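Local coordinates for rifamycin polyketide synthase (Amycolatopsis mediterranei, PDB 4LN9), which probably dehydrates a beta-hydroxyacyl polyketide intermediate, as the dehydratase domain of the terminal module of the rifamycin synthase, at residues G95-L108 with L146-R158. Residues are numbered along the deposited sequence; the frame is centred on the assembly and turned at random.
Sequences GCPVLDELVIEAPL and LRHATGVLVPENR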
# COMPACT_ATOMS: atom_id res chain seq x y z
N GLY A 95 0.30 17.07 -0.84
CA GLY A 95 0.20 18.53 -0.73
C GLY A 95 0.15 19.01 0.71
O GLY A 95 -0.47 20.03 1.01
N CYS A 96 0.81 18.27 1.59
CA CYS A 96 0.99 18.67 2.99
C CYS A 96 2.47 18.64 3.34
O CYS A 96 2.90 17.78 4.11
CB CYS A 96 0.28 17.68 3.91
SG CYS A 96 -1.52 17.85 3.98
N PRO A 97 3.25 19.60 2.82
CA PRO A 97 4.70 19.51 2.92
C PRO A 97 5.27 19.93 4.28
O PRO A 97 6.44 19.67 4.56
CB PRO A 97 5.18 20.46 1.82
CG PRO A 97 4.09 21.48 1.72
CD PRO A 97 2.81 20.73 1.98
N VAL A 98 4.46 20.57 5.12
CA VAL A 98 4.97 21.12 6.38
C VAL A 98 4.91 20.11 7.52
O VAL A 98 3.84 19.57 7.82
CB VAL A 98 4.22 22.41 6.79
CG1 VAL A 98 4.71 22.90 8.14
CG2 VAL A 98 4.41 23.48 5.73
N LEU A 99 6.05 19.86 8.15
CA LEU A 99 6.11 18.96 9.29
C LEU A 99 5.80 19.70 10.59
O LEU A 99 6.69 20.28 11.22
CB LEU A 99 7.47 18.25 9.37
CG LEU A 99 7.60 17.09 10.36
CD1 LEU A 99 6.47 16.08 10.18
CD2 LEU A 99 8.96 16.40 10.21
N ASP A 100 4.52 19.73 10.94
CA ASP A 100 4.02 20.44 12.12
C ASP A 100 4.67 19.85 13.37
O ASP A 100 5.22 20.57 14.20
CB ASP A 100 2.50 20.29 12.20
CG ASP A 100 1.84 21.36 13.05
OD1 ASP A 100 2.54 22.27 13.54
OD2 ASP A 100 0.60 21.30 13.22
N GLU A 101 4.69 18.52 13.43
CA GLU A 101 5.24 17.81 14.58
C GLU A 101 5.64 16.39 14.19
O GLU A 101 5.00 15.75 13.36
CB GLU A 101 4.21 17.78 15.72
CG GLU A 101 4.71 17.14 17.00
CD GLU A 101 3.75 17.34 18.16
OE1 GLU A 101 2.61 17.78 17.92
OE2 GLU A 101 4.15 17.08 19.32
N LEU A 102 6.78 15.94 14.71
CA LEU A 102 7.16 14.53 14.61
C LEU A 102 7.84 14.08 15.89
O LEU A 102 8.79 14.71 16.36
CB LEU A 102 8.08 14.30 13.41
CG LEU A 102 8.29 12.84 12.99
CD1 LEU A 102 7.00 12.24 12.48
CD2 LEU A 102 9.40 12.73 11.95
N VAL A 103 7.29 13.04 16.52
CA VAL A 103 7.90 12.48 17.71
C VAL A 103 8.58 11.15 17.40
O VAL A 103 7.98 10.28 16.76
CB VAL A 103 6.86 12.27 18.83
CG1 VAL A 103 7.49 11.55 20.02
CG2 VAL A 103 6.26 13.60 19.26
N ILE A 104 9.86 11.05 17.73
CA ILE A 104 10.60 9.82 17.51
C ILE A 104 10.45 8.87 18.69
O ILE A 104 10.72 9.24 19.83
CB ILE A 104 12.10 10.08 17.25
CG1 ILE A 104 12.28 11.23 16.26
CG2 ILE A 104 12.79 8.82 16.75
CD1 ILE A 104 11.93 10.85 14.83
N GLU A 105 9.94 7.67 18.43
CA GLU A 105 9.51 6.77 19.49
C GLU A 105 10.60 5.76 19.82
O GLU A 105 10.75 5.35 20.97
CB GLU A 105 8.24 6.03 19.07
CG GLU A 105 7.09 6.95 18.68
CD GLU A 105 5.74 6.31 18.92
OE1 GLU A 105 4.77 7.05 19.14
OE2 GLU A 105 5.71 5.07 19.10
N ALA A 106 11.19 5.20 18.77
CA ALA A 106 12.02 4.01 18.88
C ALA A 106 12.94 3.92 17.67
O ALA A 106 12.50 4.15 16.54
CB ALA A 106 11.16 2.76 18.99
N PRO A 107 14.22 3.60 17.89
CA PRO A 107 15.21 3.56 16.81
C PRO A 107 14.83 2.59 15.69
O PRO A 107 14.39 1.47 15.96
CB PRO A 107 16.48 3.08 17.52
CG PRO A 107 16.31 3.54 18.93
CD PRO A 107 14.84 3.41 19.21
N LEU A 108 14.96 3.05 14.45
CA LEU A 108 14.79 2.18 13.29
C LEU A 108 16.10 1.47 12.96
O LEU A 108 16.94 1.98 12.22
CB LEU A 108 14.30 2.99 12.08
CG LEU A 108 14.23 2.35 10.69
CD1 LEU A 108 13.91 0.86 10.77
CD2 LEU A 108 13.21 3.07 9.81
N LEU A 146 6.89 -2.43 14.30
CA LEU A 146 7.34 -1.52 15.36
C LEU A 146 7.13 -0.08 14.88
O LEU A 146 7.34 0.21 13.70
CB LEU A 146 8.83 -1.78 15.63
CG LEU A 146 9.58 -1.16 16.82
CD1 LEU A 146 8.79 -1.27 18.11
CD2 LEU A 146 10.95 -1.83 16.96
N ARG A 147 6.53 0.77 15.72
CA ARG A 147 6.40 2.17 15.34
C ARG A 147 7.61 2.99 15.75
O ARG A 147 8.10 2.87 16.87
CB ARG A 147 5.12 2.80 15.90
CG ARG A 147 4.78 4.13 15.25
CD ARG A 147 3.39 4.61 15.62
NE ARG A 147 3.36 5.15 16.98
CZ ARG A 147 2.29 5.70 17.53
NH1 ARG A 147 1.17 5.82 16.84
NH2 ARG A 147 2.34 6.15 18.78
N HIS A 148 8.07 3.85 14.85
CA HIS A 148 9.31 4.58 15.08
C HIS A 148 9.09 6.04 15.26
O HIS A 148 9.91 6.74 15.84
CB HIS A 148 10.28 4.34 13.93
CG HIS A 148 10.71 2.91 13.80
ND1 HIS A 148 11.48 2.31 14.72
CD2 HIS A 148 10.29 1.91 12.92
CE1 HIS A 148 11.63 1.01 14.39
NE2 HIS A 148 10.91 0.78 13.28
N ALA A 149 8.02 6.54 14.65
CA ALA A 149 7.72 7.96 14.72
C ALA A 149 6.25 8.18 14.39
O ALA A 149 5.67 7.47 13.58
CB ALA A 149 8.60 8.74 13.76
N THR A 150 5.68 9.21 15.00
CA THR A 150 4.30 9.58 14.74
C THR A 150 4.20 11.10 14.78
O THR A 150 4.91 11.75 15.54
CB THR A 150 3.36 8.96 15.80
OG1 THR A 150 2.00 9.27 15.47
CG2 THR A 150 3.68 9.49 17.19
N GLY A 151 3.46 11.66 13.83
CA GLY A 151 3.40 13.11 13.70
C GLY A 151 2.26 13.64 12.87
O GLY A 151 1.26 12.96 12.63
N VAL A 152 2.40 14.90 12.45
CA VAL A 152 1.35 15.62 11.76
C VAL A 152 1.95 16.48 10.65
O VAL A 152 2.93 17.19 10.87
CB VAL A 152 0.59 16.55 12.73
CG1 VAL A 152 -0.46 17.36 11.98
CG2 VAL A 152 -0.05 15.74 13.85
N LEU A 153 1.45 16.30 9.43
CA LEU A 153 1.81 17.17 8.32
C LEU A 153 0.65 18.10 7.96
O LEU A 153 -0.51 17.72 8.07
CB LEU A 153 2.21 16.34 7.10
CG LEU A 153 3.45 15.49 7.38
CD1 LEU A 153 3.42 14.21 6.55
CD2 LEU A 153 4.72 16.29 7.09
N VAL A 154 0.98 19.34 7.62
CA VAL A 154 -0.03 20.35 7.34
C VAL A 154 0.27 21.03 6.01
O VAL A 154 1.41 21.02 5.55
CB VAL A 154 -0.12 21.40 8.46
CG1 VAL A 154 -0.44 20.74 9.79
CG2 VAL A 154 1.18 22.20 8.54
N PRO A 155 -0.76 21.61 5.37
CA PRO A 155 -0.51 22.31 4.12
C PRO A 155 0.27 23.60 4.38
O PRO A 155 0.38 24.04 5.52
CB PRO A 155 -1.93 22.65 3.62
CG PRO A 155 -2.86 21.81 4.43
CD PRO A 155 -2.18 21.63 5.75
N GLU A 156 0.99 24.07 3.36
CA GLU A 156 1.66 25.36 3.45
C GLU A 156 0.67 26.48 3.14
O GLU A 156 0.33 26.69 1.97
CB GLU A 156 2.83 25.42 2.47
CG GLU A 156 3.64 26.70 2.57
CD GLU A 156 4.76 26.59 3.60
OE1 GLU A 156 5.90 26.28 3.20
OE2 GLU A 156 4.48 26.76 4.80
N ASN A 157 0.13 27.11 4.17
CA ASN A 157 -0.82 28.20 3.98
C ASN A 157 -0.16 29.41 3.32
O ASN A 157 -0.78 30.13 2.54
CB ASN A 157 -1.41 28.62 5.33
CG ASN A 157 -0.35 28.87 6.38
OD1 ASN A 157 0.68 28.19 6.42
ND2 ASN A 157 -0.58 29.86 7.24
N ARG A 158 1.09 29.64 3.69
CA ARG A 158 1.80 30.87 3.34
C ARG A 158 3.29 30.54 3.32
O ARG A 158 3.85 30.15 4.34
CB ARG A 158 1.52 31.94 4.40
CG ARG A 158 2.10 33.30 4.08
CD ARG A 158 1.82 34.29 5.20
NE ARG A 158 0.42 34.70 5.24
CZ ARG A 158 -0.41 34.43 6.24
NH1 ARG A 158 -0.01 33.69 7.26
NH2 ARG A 158 -1.64 34.94 6.23
O HOH W 1 0.63 22.84 0.78
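Val98 and Val154 exchange backbone hydrogen bonds where strands 98-104 and 146-154 run antiparallel, neighbours in the double hotdog fold of the dehydratase. Strand 98-104 bonds on its other edge to strand 263-272, which links the pair to the second half of the fold. Val103 and Thr150 form a second reciprocal pair, with Val103 N 2.9 Å from Thr150 O, and Glu105 N continues the pattern to His148 O. Between these pairs a classic bulge sets Asp100 and Glu101 against Val152: both of their amides reach Val152 O, though weakly, while Val152 N bonds firmly to Glu101 O.

Apolar contacts divide between two faces. Leu99, Leu102, Ile104, Ala149 and Leu153 share one, from which Leu99 and Ile104 reach helix 80-93, and Leu99 CD1 meets Leu153 CD2 at 3.6 Å. Gly151 sits opposite Leu102, whose CD1 lies against the backbone there. On the other face, with CG1 of Val154 anti to the carbonyl carbon (chi1 -58°), CG2 falls between N and C and packs 3.5 Å from Val98 CB.

Glu105 and Arg147 form a salt bridge with their carboxylate and guanidinium planes 78° apart. Arg147 NH2 lies 2.6 Å from Glu105 OE1 in a bent, weak hydrogen bond. NE of Arg147 donates more directly to OE2 of Glu105 at 3.2 Å, from above the carboxylate plane, and Thr150 CB covers one guanidinium face.

His148 closes the far end. Leu108 CA and CB lie over one face of its imidazole, the former as a CH-pi contact, and NE2 bonds to Ser137. Its ND1 gives an in-plane N-H to Ala106 O, 2.8 Å away, arriving 53° out of that carbonyl's plane.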